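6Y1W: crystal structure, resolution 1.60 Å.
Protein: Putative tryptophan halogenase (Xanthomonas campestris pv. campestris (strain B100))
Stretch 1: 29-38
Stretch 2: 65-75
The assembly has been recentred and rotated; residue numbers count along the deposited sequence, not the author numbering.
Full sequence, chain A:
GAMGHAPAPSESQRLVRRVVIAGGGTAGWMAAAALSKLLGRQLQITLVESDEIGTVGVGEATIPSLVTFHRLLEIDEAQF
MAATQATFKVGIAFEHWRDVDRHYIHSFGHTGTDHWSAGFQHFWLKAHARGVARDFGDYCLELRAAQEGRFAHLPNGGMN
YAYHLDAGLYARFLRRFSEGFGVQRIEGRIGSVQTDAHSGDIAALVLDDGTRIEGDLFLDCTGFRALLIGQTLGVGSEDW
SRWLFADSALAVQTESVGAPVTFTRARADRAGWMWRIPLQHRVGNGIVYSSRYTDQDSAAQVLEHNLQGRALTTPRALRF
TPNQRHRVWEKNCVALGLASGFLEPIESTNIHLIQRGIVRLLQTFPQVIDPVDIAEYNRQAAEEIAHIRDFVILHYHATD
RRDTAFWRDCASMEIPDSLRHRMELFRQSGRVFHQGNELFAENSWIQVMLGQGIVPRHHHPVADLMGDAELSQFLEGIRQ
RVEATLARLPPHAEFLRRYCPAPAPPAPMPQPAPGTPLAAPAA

Stretch 1 29-38: WMAAAALSKL
Stretch 2 (65-75) SLVTFHRLLEI

The strongest link between the two stretches is a salt bridge at their C-terminal ends, where Lys37 NZ donates a hydrogen bond to Glu74 OE1 at 2.7 Å. Lys37 points its CA-to-CB bond toward the second stretch and is extended beyond CG (chi1 156°, t; chi2 p; chi3 and chi4 t), a reach that carries the ammonium past the end of the facing helix. Glu74 is the first residue after that helix to leave helical geometry, with phi/psi of 56/46°. Its CB lies sideways, and the m, t rotamer with chi3 near -95° brings the carboxylate to the lysine. A water accepts a hydrogen bond from Lys37 NZ (2.7 Å) and donates one to Leu73 O (2.7 Å), tying the same ammonium to the backbone. The aliphatic part of the lysine lies close by, with CE 3.8 Å from Leu73 O.

Residues 29-38 are helical throughout, within a helix that extends beyond both ends of the stretch; representative bonds run from Ala33 N to Trp29 O (2.9 Å) and from Lys37 N to Ala33 O (3.0 Å). Ser36, chi1 p, turns OG back to Ala32 O at 2.8 Å. The second helix starts at Ser65, and its turns include Phe69 N to Ser65 O (3.0 Å) and Leu73 N to Phe69 O (3.0 Å). Beyond it, Ile75 N bonds His70 O at 2.9 Å. The two helices run in broadly the same direction, their axes 37° apart and 10.6 Å apart at closest approach. The register is set by Ala34 and Leu73, whose CA atoms lie 6.3 Å apart.

Away from the salt bridge the contact is apolar and buried. Leu73 (chi1 -88°, m; chi2 p) packs against two alanines: CD2 is 3.9 Å from Ala33 CB, and CD1 is 4.0 Å from Ala34 CB. The short alanine side chains let the leucine methyls lie close to the first helix. Phe69, one turn earlier, points toward that helix with chi1 t and chi2 61°, placing CZ 4.0 Å from Ala34 CB. Met30 completes the packing: its m, t, p rotamer brings CE nearer than its sideways CB would suggest. CE lies 3.8 Å from Phe69 CE2 and 4.2 Å from the ring centroid, an off-centre CH-pi contact 28° from the ring normal. The same methyl is 4.2 Å from Leu66 CD1, where Leu66 adopts t, p. Together the stretches bury 355 Å², counting both sides.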

ATOM      1  N   TRP A  29      17.013 -22.813  -5.189  1.00 13.78           N
ATOM      2  CA  TRP A  29      17.886 -22.607  -4.033  1.00 12.78           C
ATOM      3  C   TRP A  29      17.543 -21.331  -3.286  1.00 13.17           C
ATOM      4  O   TRP A  29      17.810 -21.245  -2.084  1.00 14.41           O
ATOM      5  CB  TRP A  29      19.373 -22.660  -4.450  1.00 13.25           C
ATOM      6  CG  TRP A  29      19.797 -24.084  -4.781  1.00 15.64           C
ATOM      7  CD1 TRP A  29      20.124 -24.581  -6.012  1.00 14.82           C
ATOM      8  CD2 TRP A  29      19.879 -25.192  -3.870  1.00 13.53           C
ATOM      9  NE1 TRP A  29      20.428 -25.918  -5.912  1.00 14.66           N
ATOM     10  CE2 TRP A  29      20.270 -26.318  -4.610  1.00 14.17           C
ATOM     11  CE3 TRP A  29      19.656 -25.327  -2.499  1.00 17.90           C
ATOM     12  CZ2 TRP A  29      20.442 -27.581  -4.025  1.00 17.96           C
ATOM     13  CZ3 TRP A  29      19.821 -26.563  -1.920  1.00 16.07           C
ATOM     14  CH2 TRP A  29      20.209 -27.685  -2.685  1.00 18.20           C
ATOM     15  N   MET A  30      16.960 -20.316  -3.932  1.00 15.28           N
ATOM     16  CA  MET A  30      16.414 -19.215  -3.140  1.00 13.80           C
ATOM     17  C   MET A  30      15.288 -19.719  -2.244  1.00 13.71           C
ATOM     18  O   MET A  30      15.169 -19.296  -1.089  1.00 14.40           O
ATOM     19  CB  MET A  30      15.905 -18.075  -4.034  1.00 12.31           C
ATOM     20  CG  MET A  30      16.946 -17.189  -4.634  1.00 13.42           C
ATOM     21  SD  MET A  30      16.309 -15.916  -5.772  1.00 14.48           S
ATOM     22  CE  MET A  30      15.460 -14.840  -4.610  1.00 17.41           C
ATOM     23  N   ALA A  31      14.439 -20.606  -2.761  1.00 14.59           N
ATOM     24  CA  ALA A  31      13.343 -21.134  -1.947  1.00 13.04           C
ATOM     25  C   ALA A  31      13.882 -21.998  -0.817  1.00 14.51           C
ATOM     26  O   ALA A  31      13.449 -21.881   0.338  1.00 15.22           O
ATOM     27  CB  ALA A  31      12.390 -21.943  -2.838  1.00 13.97           C
ATOM     28  N   ALA A  32      14.833 -22.881  -1.140  1.00 13.05           N
ATOM     29  CA  ALA A  32      15.411 -23.739  -0.114  1.00 13.05           C
ATOM     30  C   ALA A  32      16.075 -22.913   0.965  1.00 13.25           C
ATOM     31  O   ALA A  32      16.005 -23.257   2.145  1.00 14.82           O
ATOM     32  CB  ALA A  32      16.439 -24.687  -0.727  1.00 15.47           C
ATOM     33  N   ALA A  33      16.756 -21.836   0.567  1.00 12.32           N
ATOM     34  CA  ALA A  33      17.499 -21.032   1.532  1.00 13.62           C
ATOM     35  C   ALA A  33      16.570 -20.347   2.515  1.00 15.18           C
ATOM     36  O   ALA A  33      16.780 -20.409   3.735  1.00 14.52           O
ATOM     37  CB  ALA A  33      18.357 -19.994   0.782  1.00 15.15           C
ATOM     38  N   ALA A  34      15.533 -19.669   2.005  1.00 14.41           N
ATOM     39  CA  ALA A  34      14.633 -18.949   2.896  1.00 13.07           C
ATOM     40  C   ALA A  34      13.811 -19.913   3.747  1.00 13.38           C
ATOM     41  O   ALA A  34      13.602 -19.651   4.942  1.00 14.87           O
ATOM     42  CB  ALA A  34      13.708 -18.036   2.084  1.00 17.70           C
ATOM     43  N   LEU A  35      13.316 -21.005   3.141  1.00 15.10           N
ATOM     44  CA  LEU A  35      12.477 -21.941   3.892  1.00 12.86           C
ATOM     45  C   LEU A  35      13.285 -22.640   4.977  1.00 16.19           C
ATOM     46  O   LEU A  35      12.790 -22.818   6.100  1.00 16.23           O
ATOM     47  CB  LEU A  35      11.857 -22.968   2.935  1.00 15.56           C
ATOM     48  CG  LEU A  35      10.962 -24.025   3.558  1.00 25.20           C
ATOM     49  CD1 LEU A  35       9.749 -23.289   4.180  1.00 23.64           C
ATOM     50  CD2 LEU A  35      10.507 -25.040   2.469  1.00 21.40           C
ATOM     51  N   SER A  36      14.531 -23.045   4.669  1.00 13.69           N
ATOM     52  CA  SER A  36      15.316 -23.771   5.661  1.00 14.61           C
ATOM     53  C   SER A  36      15.805 -22.840   6.762  1.00 16.74           C
ATOM     54  O   SER A  36      15.836 -23.234   7.937  1.00 15.51           O
ATOM     55  CB  SER A  36      16.486 -24.524   5.002  1.00 16.03           C
ATOM     56  OG  SER A  36      17.483 -23.619   4.493  1.00 15.37           O
ATOM     57  N   LYS A  37      16.168 -21.602   6.408  1.00 12.82           N
ATOM     58  CA  LYS A  37      16.554 -20.616   7.420  1.00 15.59           C
ATOM     59  C   LYS A  37      15.456 -20.444   8.462  1.00 18.96           C
ATOM     60  O   LYS A  37      15.705 -20.573   9.668  1.00 17.08           O
ATOM     61  CB  LYS A  37      16.880 -19.271   6.742  1.00 15.83           C
ATOM     62  CG  LYS A  37      16.726 -18.015   7.677  1.00 20.91           C
ATOM     63  CD  LYS A  37      17.793 -17.978   8.707  1.00 26.15           C
ATOM     64  CE  LYS A  37      17.710 -16.692   9.547  1.00 16.24           C
ATOM     65  NZ  LYS A  37      18.843 -16.714  10.441  1.00 21.07           N
ATOM     66  N   LEU A  38      14.209 -20.260   8.004  1.00 14.73           N
ATOM     67  CA  LEU A  38      13.117 -19.913   8.911  1.00 14.90           C
ATOM     68  C   LEU A  38      12.510 -21.138   9.587  1.00 16.02           C
ATOM     69  O   LEU A  38      12.209 -21.089  10.780  1.00 16.04           O
ATOM     70  CB  LEU A  38      12.031 -19.145   8.159  1.00 12.88           C
ATOM     71  CG  LEU A  38      10.857 -18.658   8.992  1.00 16.49           C
ATOM     72  CD1 LEU A  38      11.295 -17.573   9.878  1.00 18.67           C
ATOM     73  CD2 LEU A  38       9.735 -18.200   8.068  1.00 19.79           C
ATOM     74  N   SER A  65      14.863  -4.932  -3.647  1.00 12.77           N
ATOM     75  CA  SER A  65      14.254  -5.928  -2.768  1.00 14.22           C
ATOM     76  C   SER A  65      15.224  -7.051  -2.401  1.00 14.94           C
ATOM     77  O   SER A  65      15.050  -7.682  -1.349  1.00 14.94           O
ATOM     78  CB  SER A  65      12.989  -6.477  -3.430  1.00 13.52           C
ATOM     79  OG  SER A  65      13.313  -7.080  -4.683  1.00 15.19           O
ATOM     80  N   LEU A  66      16.228  -7.346  -3.240  1.00 12.34           N
ATOM     81  CA  LEU A  66      17.132  -8.431  -2.876  1.00 10.82           C
ATOM     82  C   LEU A  66      17.981  -8.046  -1.672  1.00 15.71           C
ATOM     83  O   LEU A  66      18.427  -8.922  -0.929  1.00 14.60           O
ATOM     84  CB  LEU A  66      18.051  -8.833  -4.031  1.00 13.56           C
ATOM     85  CG  LEU A  66      18.758 -10.186  -3.858  1.00 13.83           C
ATOM     86  CD1 LEU A  66      17.771 -11.357  -3.892  1.00 11.99           C
ATOM     87  CD2 LEU A  66      19.795 -10.415  -4.952  1.00 18.44           C
ATOM     88  N   VAL A  67      18.256  -6.753  -1.489  1.00 11.46           N
ATOM     89  CA  VAL A  67      18.986  -6.321  -0.295  1.00 11.83           C
ATOM     90  C   VAL A  67      18.190  -6.699   0.946  1.00 17.32           C
ATOM     91  O   VAL A  67      18.731  -7.206   1.941  1.00 15.34           O
ATOM     92  CB  VAL A  67      19.257  -4.806  -0.344  1.00 17.50           C
ATOM     93  CG1 VAL A  67      20.112  -4.373   0.856  1.00 16.55           C
ATOM     94  CG2 VAL A  67      19.952  -4.415  -1.631  1.00 12.95           C
ATOM     95  N   THR A  68      16.889  -6.456   0.904  1.00 15.32           N
ATOM     96  CA  THR A  68      16.026  -6.869   2.008  1.00 14.40           C
ATOM     97  C   THR A  68      16.004  -8.382   2.181  1.00 13.80           C
ATOM     98  O   THR A  68      16.021  -8.872   3.317  1.00 14.49           O
ATOM     99  CB  THR A  68      14.621  -6.322   1.759  1.00 18.33           C
ATOM    100  OG1 THR A  68      14.701  -4.897   1.696  1.00 21.77           O
ATOM    101  CG2 THR A  68      13.663  -6.737   2.891  1.00 17.12           C
ATOM    102  N   PHE A  69      15.902  -9.147   1.089  1.00 14.59           N
ATOM    103  CA  PHE A  69      15.933 -10.617   1.191  1.00 13.72           C
ATOM    104  C   PHE A  69      17.142 -11.096   2.004  1.00 14.27           C
ATOM    105  O   PHE A  69      17.031 -11.975   2.875  1.00 15.11           O
ATOM    106  CB  PHE A  69      15.990 -11.221  -0.235  1.00 17.95           C
ATOM    107  CG  PHE A  69      15.743 -12.729  -0.306  1.00 14.76           C
ATOM    108  CD1 PHE A  69      14.539 -13.273   0.123  1.00 14.02           C
ATOM    109  CD2 PHE A  69      16.723 -13.572  -0.849  1.00 16.92           C
ATOM    110  CE1 PHE A  69      14.295 -14.670  -0.011  1.00 11.26           C
ATOM    111  CE2 PHE A  69      16.510 -14.968  -0.961  1.00 17.01           C
ATOM    112  CZ  PHE A  69      15.298 -15.504  -0.556  1.00 15.76           C
ATOM    113  N   HIS A  70      18.316 -10.529   1.734  1.00 15.24           N
ATOM    114  CA  HIS A  70      19.503 -10.984   2.445  1.00 15.30           C
ATOM    115  C   HIS A  70      19.479 -10.541   3.897  1.00 16.85           C
ATOM    116  O   HIS A  70      19.987 -11.267   4.756  1.00 15.56           O
ATOM    117  CB  HIS A  70      20.764 -10.498   1.711  1.00 14.44           C
ATOM    118  CG  HIS A  70      20.947 -11.209   0.420  1.00 14.70           C
ATOM    119  ND1 HIS A  70      21.878 -10.835  -0.525  1.00 14.36           N
ATOM    120  CD2 HIS A  70      20.337 -12.317  -0.067  1.00 15.43           C
ATOM    121  CE1 HIS A  70      21.812 -11.668  -1.552  1.00 15.79           C
ATOM    122  NE2 HIS A  70      20.889 -12.575  -1.299  1.00 16.22           N
ATOM    123  N   ARG A  71      18.837  -9.412   4.195  1.00 14.61           N
ATOM    124  CA  ARG A  71      18.640  -9.046   5.592  1.00 14.52           C
ATOM    125  C   ARG A  71      17.752 -10.039   6.311  1.00 19.20           C
ATOM    126  O   ARG A  71      18.002 -10.361   7.478  1.00 19.82           O
ATOM    127  CB  ARG A  71      18.048  -7.650   5.694  1.00 15.44           C
ATOM    128  CG  ARG A  71      19.068  -6.646   5.344  1.00 21.82           C
ATOM    129  CD  ARG A  71      18.749  -5.284   5.900  1.00 46.94           C
ATOM    130  NE  ARG A  71      19.801  -4.408   5.414  1.00 65.79           N
ATOM    131  CZ  ARG A  71      19.608  -3.382   4.603  1.00 63.00           C
ATOM    132  NH1 ARG A  71      18.375  -3.079   4.198  1.00 45.75           N
ATOM    133  NH2 ARG A  71      20.660  -2.666   4.205  1.00 32.89           N
ATOM    134  N   LEU A  72      16.680 -10.499   5.655  1.00 14.68           N
ATOM    135  CA  LEU A  72      15.809 -11.482   6.301  1.00 14.93           C
ATOM    136  C   LEU A  72      16.569 -12.775   6.553  1.00 16.89           C
ATOM    137  O   LEU A  72      16.381 -13.424   7.588  1.00 15.98           O
ATOM    138  CB  LEU A  72      14.571 -11.793   5.432  1.00 17.59           C
ATOM    139  CG  LEU A  72      13.742 -10.597   4.969  1.00 18.81           C
ATOM    140  CD1 LEU A  72      12.588 -11.063   4.077  1.00 19.31           C
ATOM    141  CD2 LEU A  72      13.244  -9.776   6.141  1.00 20.33           C
ATOM    142  N   LEU A  73      17.409 -13.176   5.604  1.00 15.72           N
ATOM    143  CA  LEU A  73      18.109 -14.453   5.722  1.00 15.01           C
ATOM    144  C   LEU A  73      19.400 -14.313   6.521  1.00 16.52           C
ATOM    145  O   LEU A  73      20.048 -15.331   6.810  1.00 17.04           O
ATOM    146  CB  LEU A  73      18.424 -15.034   4.336  1.00 16.21           C
ATOM    147  CG  LEU A  73      17.329 -15.915   3.719  1.00 18.25           C
ATOM    148  CD1 LEU A  73      15.985 -15.191   3.650  1.00 21.05           C
ATOM    149  CD2 LEU A  73      17.717 -16.460   2.316  1.00 18.90           C
ATOM    150  N   GLU A  74      19.777 -13.086   6.894  1.00 16.60           N
ATOM    151  CA  GLU A  74      21.065 -12.813   7.549  1.00 14.75           C
ATOM    152  C   GLU A  74      22.245 -13.317   6.716  1.00 19.22           C
ATOM    153  O   GLU A  74      23.190 -13.936   7.216  1.00 19.94           O
ATOM    154  CB  GLU A  74      21.061 -13.401   8.965  1.00 16.90           C
ATOM    155  CG  GLU A  74      19.945 -12.769   9.762  1.00 16.87           C
ATOM    156  CD  GLU A  74      19.887 -13.293  11.168  1.00 24.47           C
ATOM    157  OE1 GLU A  74      19.120 -14.212  11.380  1.00 20.40           O
ATOM    158  OE2 GLU A  74      20.617 -12.810  12.049  1.00 39.58           O
ATOM    159  N   ILE A  75      22.190 -13.002   5.422  1.00 14.65           N
ATOM    160  CA  ILE A  75      23.288 -13.208   4.494  1.00 16.80           C
ATOM    161  C   ILE A  75      24.093 -11.931   4.444  1.00 16.82           C
ATOM    162  O   ILE A  75      23.517 -10.854   4.264  1.00 17.41           O
ATOM    163  CB  ILE A  75      22.756 -13.588   3.099  1.00 16.71           C
ATOM    164  CG1 ILE A  75      22.275 -15.026   3.156  1.00 18.57           C
ATOM    165  CG2 ILE A  75      23.843 -13.344   1.981  1.00 15.09           C
ATOM    166  CD1 ILE A  75      21.557 -15.462   1.878  1.00 17.33           C
TER
HETATM  167  O   HOH W   1      20.957 -17.004   8.779  1.00 19.93           O